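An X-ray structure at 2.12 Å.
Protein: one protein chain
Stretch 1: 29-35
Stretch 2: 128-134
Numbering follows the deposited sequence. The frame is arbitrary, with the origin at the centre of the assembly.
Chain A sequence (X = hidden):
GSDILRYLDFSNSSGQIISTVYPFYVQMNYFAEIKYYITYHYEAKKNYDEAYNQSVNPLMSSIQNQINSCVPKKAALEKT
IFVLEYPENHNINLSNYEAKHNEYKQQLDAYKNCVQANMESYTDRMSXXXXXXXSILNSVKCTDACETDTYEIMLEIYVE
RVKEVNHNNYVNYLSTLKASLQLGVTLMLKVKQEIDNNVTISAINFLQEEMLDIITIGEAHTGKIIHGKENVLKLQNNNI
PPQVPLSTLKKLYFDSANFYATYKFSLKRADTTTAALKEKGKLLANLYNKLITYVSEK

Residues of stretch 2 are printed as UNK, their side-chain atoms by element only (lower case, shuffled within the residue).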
ATOM      1  N   ASN A  29       2.706  -3.048  11.587  1.00 41.80           N
ATOM      2  CA  ASN A  29       4.069  -3.249  11.131  1.00 42.70           C
ATOM      3  C   ASN A  29       5.050  -2.651  12.133  1.00 39.69           C
ATOM      4  O   ASN A  29       6.086  -3.237  12.441  1.00 41.20           O
ATOM      5  CB  ASN A  29       4.266  -2.620   9.752  1.00 49.35           C
ATOM      6  CG  ASN A  29       5.404  -3.252   8.982  1.00 53.92           C
ATOM      7  OD1 ASN A  29       6.559  -3.196   9.400  1.00 63.37           O
ATOM      8  ND2 ASN A  29       5.084  -3.849   7.841  1.00 52.62           N
ATOM      9  N   TYR A  30       4.698  -1.477  12.644  1.00 34.19           N
ATOM     10  CA  TYR A  30       5.513  -0.778  13.629  1.00 36.58           C
ATOM     11  C   TYR A  30       5.648  -1.581  14.926  1.00 38.25           C
ATOM     12  O   TYR A  30       6.739  -1.687  15.489  1.00 37.31           O
ATOM     13  CB  TYR A  30       4.915   0.604  13.912  1.00 34.16           C
ATOM     14  CG  TYR A  30       5.531   1.324  15.090  1.00 37.27           C
ATOM     15  CD1 TYR A  30       6.753   1.972  14.971  1.00 36.30           C
ATOM     16  CD2 TYR A  30       4.882   1.367  16.318  1.00 43.00           C
ATOM     17  CE1 TYR A  30       7.318   2.633  16.041  1.00 42.61           C
ATOM     18  CE2 TYR A  30       5.441   2.028  17.398  1.00 46.62           C
ATOM     19  CZ  TYR A  30       6.658   2.657  17.252  1.00 46.67           C
ATOM     20  OH  TYR A  30       7.220   3.317  18.316  1.00 48.51           O
ATOM     21  N   PHE A  31       4.541  -2.154  15.391  1.00 34.31           N
ATOM     22  CA  PHE A  31       4.550  -2.924  16.630  1.00 41.43           C
ATOM     23  C   PHE A  31       5.420  -4.171  16.501  1.00 42.31           C
ATOM     24  O   PHE A  31       6.036  -4.612  17.473  1.00 43.08           O
ATOM     25  CB  PHE A  31       3.123  -3.310  17.031  1.00 40.21           C
ATOM     26  CG  PHE A  31       2.247  -2.135  17.361  1.00 40.65           C
ATOM     27  CD1 PHE A  31       2.782  -0.994  17.939  1.00 43.32           C
ATOM     28  CD2 PHE A  31       0.890  -2.166  17.082  1.00 41.18           C
ATOM     29  CE1 PHE A  31       1.978   0.093  18.243  1.00 42.45           C
ATOM     30  CE2 PHE A  31       0.080  -1.081  17.381  1.00 43.09           C
ATOM     31  CZ  PHE A  31       0.625   0.049  17.963  1.00 43.62           C
ATOM     32  N   ALA A  32       5.471  -4.733  15.297  1.00 37.78           N
ATOM     33  CA  ALA A  32       6.316  -5.891  15.029  1.00 40.12           C
ATOM     34  C   ALA A  32       7.790  -5.499  15.057  1.00 41.69           C
ATOM     35  O   ALA A  32       8.635  -6.269  15.510  1.00 43.93           O
ATOM     36  CB  ALA A  32       5.957  -6.518  13.687  1.00 40.44           C
ATOM     37  N   GLU A  33       8.089  -4.295  14.578  1.00 40.61           N
ATOM     38  CA  GLU A  33       9.461  -3.789  14.564  1.00 42.01           C
ATOM     39  C   GLU A  33       9.991  -3.545  15.971  1.00 44.03           C
ATOM     40  O   GLU A  33      11.132  -3.892  16.278  1.00 43.59           O
ATOM     41  CB  GLU A  33       9.554  -2.498  13.747  1.00 38.98           C
ATOM     42  CG  GLU A  33       9.395  -2.713  12.254  1.00 41.37           C
ATOM     43  CD  GLU A  33      10.439  -3.659  11.695  1.00 45.28           C
ATOM     44  OE1 GLU A  33      11.611  -3.571  12.121  1.00 47.62           O
ATOM     45  OE2 GLU A  33      10.087  -4.497  10.840  1.00 43.72           O
ATOM     46  N   ILE A  34       9.161  -2.943  16.818  1.00 43.11           N
ATOM     47  CA  ILE A  34       9.528  -2.686  18.207  1.00 46.06           C
ATOM     48  C   ILE A  34       9.844  -3.994  18.928  1.00 49.48           C
ATOM     49  O   ILE A  34      10.747  -4.051  19.767  1.00 47.34           O
ATOM     50  CB  ILE A  34       8.406  -1.936  18.956  1.00 45.65           C
ATOM     51  CG1 ILE A  34       8.245  -0.524  18.395  1.00 48.42           C
ATOM     52  CG2 ILE A  34       8.703  -1.851  20.447  1.00 47.13           C
ATOM     53  CD1 ILE A  34       9.473   0.341  18.575  1.00 46.48           C
ATOM     54  N   LYS A  35       9.115  -5.047  18.569  1.00 50.78           N
ATOM     55  CA  LYS A  35       9.245  -6.343  19.226  1.00 52.52           C
ATOM     56  C   LYS A  35      10.682  -6.857  19.261  1.00 53.49           C
ATOM     57  O   LYS A  35      11.146  -7.314  20.302  1.00 53.91           O
ATOM     58  CB  LYS A  35       8.342  -7.374  18.547  1.00 54.23           C
ATOM     59  CG  LYS A  35       8.405  -8.754  19.175  1.00 57.21           C
ATOM     60  CD  LYS A  35       7.408  -9.701  18.528  1.00 61.05           C
ATOM     61  CE  LYS A  35       6.075  -9.681  19.255  1.00 63.52           C
ATOM     62  NZ  LYS A  35       6.048 -10.663  20.378  1.00 68.86           N
ATOM     63  N   UNK A 128      -3.963   3.255  21.613  1.00 54.54           N
ATOM     64  CA  UNK A 128      -3.947   2.899  23.029  1.00 56.98           C
ATOM     65  C   UNK A 128      -2.756   2.010  23.371  1.00 53.81           C
ATOM     66  O   UNK A 128      -2.110   2.199  24.401  1.00 59.34           O
ATOM     67  c   UNK A 128      -7.732   2.456  23.702  1.00 79.52           C
ATOM     68  c   UNK A 128      -5.251   2.201  23.417  1.00 62.91           C
ATOM     69  c   UNK A 128      -8.777   3.346  23.046  1.00 83.85           C
ATOM     70  n   UNK A 128      -9.712   2.565  22.186  1.00 83.10           N
ATOM     71  c   UNK A 128      -6.383   3.154  23.771  1.00 73.43           C
ATOM     72  N   UNK A 129      -2.464   1.043  22.507  1.00 44.74           N
ATOM     73  CA  UNK A 129      -1.317   0.165  22.720  1.00 51.73           C
ATOM     74  C   UNK A 129      -0.004   0.921  22.547  1.00 53.31           C
ATOM     75  O   UNK A 129       0.972   0.648  23.249  1.00 57.44           O
ATOM     76  c   UNK A 129      -0.196  -1.976  21.941  1.00 47.70           C
ATOM     77  c   UNK A 129       0.889  -3.751  23.158  1.00 45.01           C
ATOM     78  c   UNK A 129      -1.355  -1.031  21.768  1.00 47.42           C
ATOM     79  c   UNK A 129       1.947  -3.725  22.266  1.00 44.27           C
ATOM     80  c   UNK A 129       1.939  -2.829  21.215  1.00 40.58           C
ATOM     81  c   UNK A 129       0.870  -1.960  21.054  1.00 40.19           C
ATOM     82  c   UNK A 129      -0.175  -2.881  22.993  1.00 49.57           C
ATOM     83  N   UNK A 130       0.015   1.868  21.614  1.00 49.07           N
ATOM     84  CA  UNK A 130       1.199   2.687  21.378  1.00 47.24           C
ATOM     85  C   UNK A 130       1.580   3.499  22.610  1.00 52.67           C
ATOM     86  O   UNK A 130       2.760   3.647  22.922  1.00 55.11           O
ATOM     87  c   UNK A 130       0.978   3.622  20.188  1.00 47.16           C
ATOM     88  c   UNK A 130       2.221   4.417  19.835  1.00 46.08           C
ATOM     89  o   UNK A 130       3.220   3.856  19.382  1.00 49.09           O
ATOM     90  n   UNK A 130       2.166   5.728  20.034  1.00 40.51           N
ATOM     91  N   UNK A 131       0.577   4.022  23.309  1.00 49.71           N
ATOM     92  CA  UNK A 131       0.820   4.764  24.539  1.00 56.30           C
ATOM     93  C   UNK A 131       1.333   3.817  25.620  1.00 58.69           C
ATOM     94  O   UNK A 131       2.143   4.200  26.465  1.00 57.58           O
ATOM     95  o   UNK A 131      -1.064   8.511  26.086  1.00 78.31           O
ATOM     96  o   UNK A 131      -2.379   7.063  27.080  1.00 83.53           O
ATOM     97  c   UNK A 131      -0.449   5.485  25.011  1.00 59.55           C
ATOM     98  c   UNK A 131      -1.312   7.358  26.503  1.00 78.74           C
ATOM     99  c   UNK A 131      -0.268   6.269  26.308  1.00 70.09           C
ATOM    100  N   UNK A 132       0.867   2.574  25.573  1.00 59.37           N
ATOM    101  CA  UNK A 132       1.269   1.568  26.546  1.00 63.79           C
ATOM    102  C   UNK A 132       2.743   1.209  26.379  1.00 62.10           C
ATOM    103  O   UNK A 132       3.421   0.879  27.350  1.00 62.40           O
ATOM    104  c   UNK A 132      -0.639  -2.452  28.884  1.00 86.34           C
ATOM    105  c   UNK A 132      -0.631  -1.647  27.594  1.00 79.48           C
ATOM    106  c   UNK A 132       0.395   0.318  26.416  1.00 68.34           C
ATOM    107  c   UNK A 132       0.524  -0.657  27.574  1.00 75.63           C
ATOM    108  n   UNK A 132      -1.888  -3.248  29.038  1.00 90.17           N
ATOM    109  N   UNK A 133       3.232   1.284  25.144  1.00 58.01           N
ATOM    110  CA  UNK A 133       4.633   0.996  24.852  1.00 55.66           C
ATOM    111  C   UNK A 133       5.564   1.948  25.602  1.00 59.86           C
ATOM    112  O   UNK A 133       6.606   1.535  26.112  1.00 64.69           O
ATOM    113  c   UNK A 133       4.057   0.078  22.568  1.00 45.56           C
ATOM    114  c   UNK A 133       6.394   0.821  23.048  1.00 48.93           C
ATOM    115  c   UNK A 133       4.367   0.007  21.086  1.00 41.69           C
ATOM    116  c   UNK A 133       4.921   1.082  23.335  1.00 50.76           C
ATOM    117  N   UNK A 134       5.174   3.219  25.676  1.00 57.75           N
ATOM    118  CA  UNK A 134       5.972   4.236  26.359  1.00 57.41           C
ATOM    119  C   UNK A 134       6.256   3.876  27.815  1.00 60.95           C
ATOM    120  O   UNK A 134       7.363   4.088  28.309  1.00 62.61           O
ATOM    121  c   UNK A 134       6.712   8.023  23.748  1.00 57.79           C
ATOM    122  c   UNK A 134       5.273   5.596  26.298  1.00 59.56           C
ATOM    123  c   UNK A 134       4.916   6.821  22.715  1.00 55.50           C
ATOM    124  c   UNK A 134       5.502   6.359  25.011  1.00 58.59           C
ATOM    125  c   UNK A 134       6.502   7.320  24.920  1.00 57.79           C
ATOM    126  c   UNK A 134       5.915   7.769  22.649  1.00 58.95           C
ATOM    127  c   UNK A 134       4.713   6.124  23.891  1.00 57.06           C
ATOM    128  o   UNK A 134       6.119   8.463  21.479  1.00 61.20           O
TER

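Position 128 carries five side-chain atoms, four carbons in a row ending in a nitrogen. Its CA-to-CB bond points away from stretch 1, and the side chain makes no contact with it. An unbranched chain with a terminal amine is lysine, Lys128, exposed to solvent.

At position 129 a single carbon leads to a ring of six carbons with no heteroatom. The CA-to-CB bond points toward stretch 1, and a ring carbon lies over one face of the Phe31 ring. This is phenylalanine, Phe129; its CD2 approaches CE1 of Phe31 to 3.7 Å. The planes meet at 80° with centroids 4.8 Å apart, an edge-to-face pair in which Phe129 supplies the edge and Phe31 the face.

Position 130 has two carbons, the second bearing one oxygen and one nitrogen. Its CA-to-CB bond runs sideways, but the end of the side chain comes nearer, and the oxygen packs against the rings of Tyr30 and Phe31. This short amide is asparagine, Asn130. Its OD1 lies 3.5 Å from CE2 of Tyr30 and 4.1 Å from CE1 of Phe31, at the edge of the Phe31 ring. Both neighbours are aromatic carbons, so the oxygen packs here without a hydrogen bond to stretch 1.

Position 131 shows three carbons, the third carrying two oxygens. It is exposed and out of reach of stretch 1. A carboxylate on a two-methylene arm is glutamate, Glu131.

Position 132 repeats the pattern of four carbons in a row and a terminal nitrogen, and it too makes no contact. It is Lys132, extended with all four chi angles t.

Position 133 has four carbons, forked at the first, with one arm two carbons long. Its CA-to-CB bond points toward stretch 1, and its carbons touch Tyr30, Phe31 and Ile34. That beta-branched aliphatic chain is isoleucine, Ile133. Its CD1 lies 3.7 Å from CD1 of Phe31 and 4.3 Å from CE2 of Tyr30, while its CG2 is 4.4 Å from CG2 of Ile34.

Position 134 combines one carbon with a six-carbon ring bearing an oxygen. Its CA-to-CB bond runs sideways, and the ring end comes nearer without making contact. The phenol identifies tyrosine, Tyr134, which is exposed.

The two helices run in nearly the same direction, at 21°, but their axes approach no closer than 11.7 Å, and the space between them is filled by side chains, with the Phe31 ring at the centre of the contacts. Phe31 loses 75 Å² of surface to stretch 2, where it touches Phe129, Asn130 and Ile133, while Tyr30 and Ile34 add smaller patches. With no hydrogen bond between the stretches, the modest 248 Å² contact rests chiefly on apolar and aromatic packing.

Stretch 2, residues 128-134: KFNEKIY
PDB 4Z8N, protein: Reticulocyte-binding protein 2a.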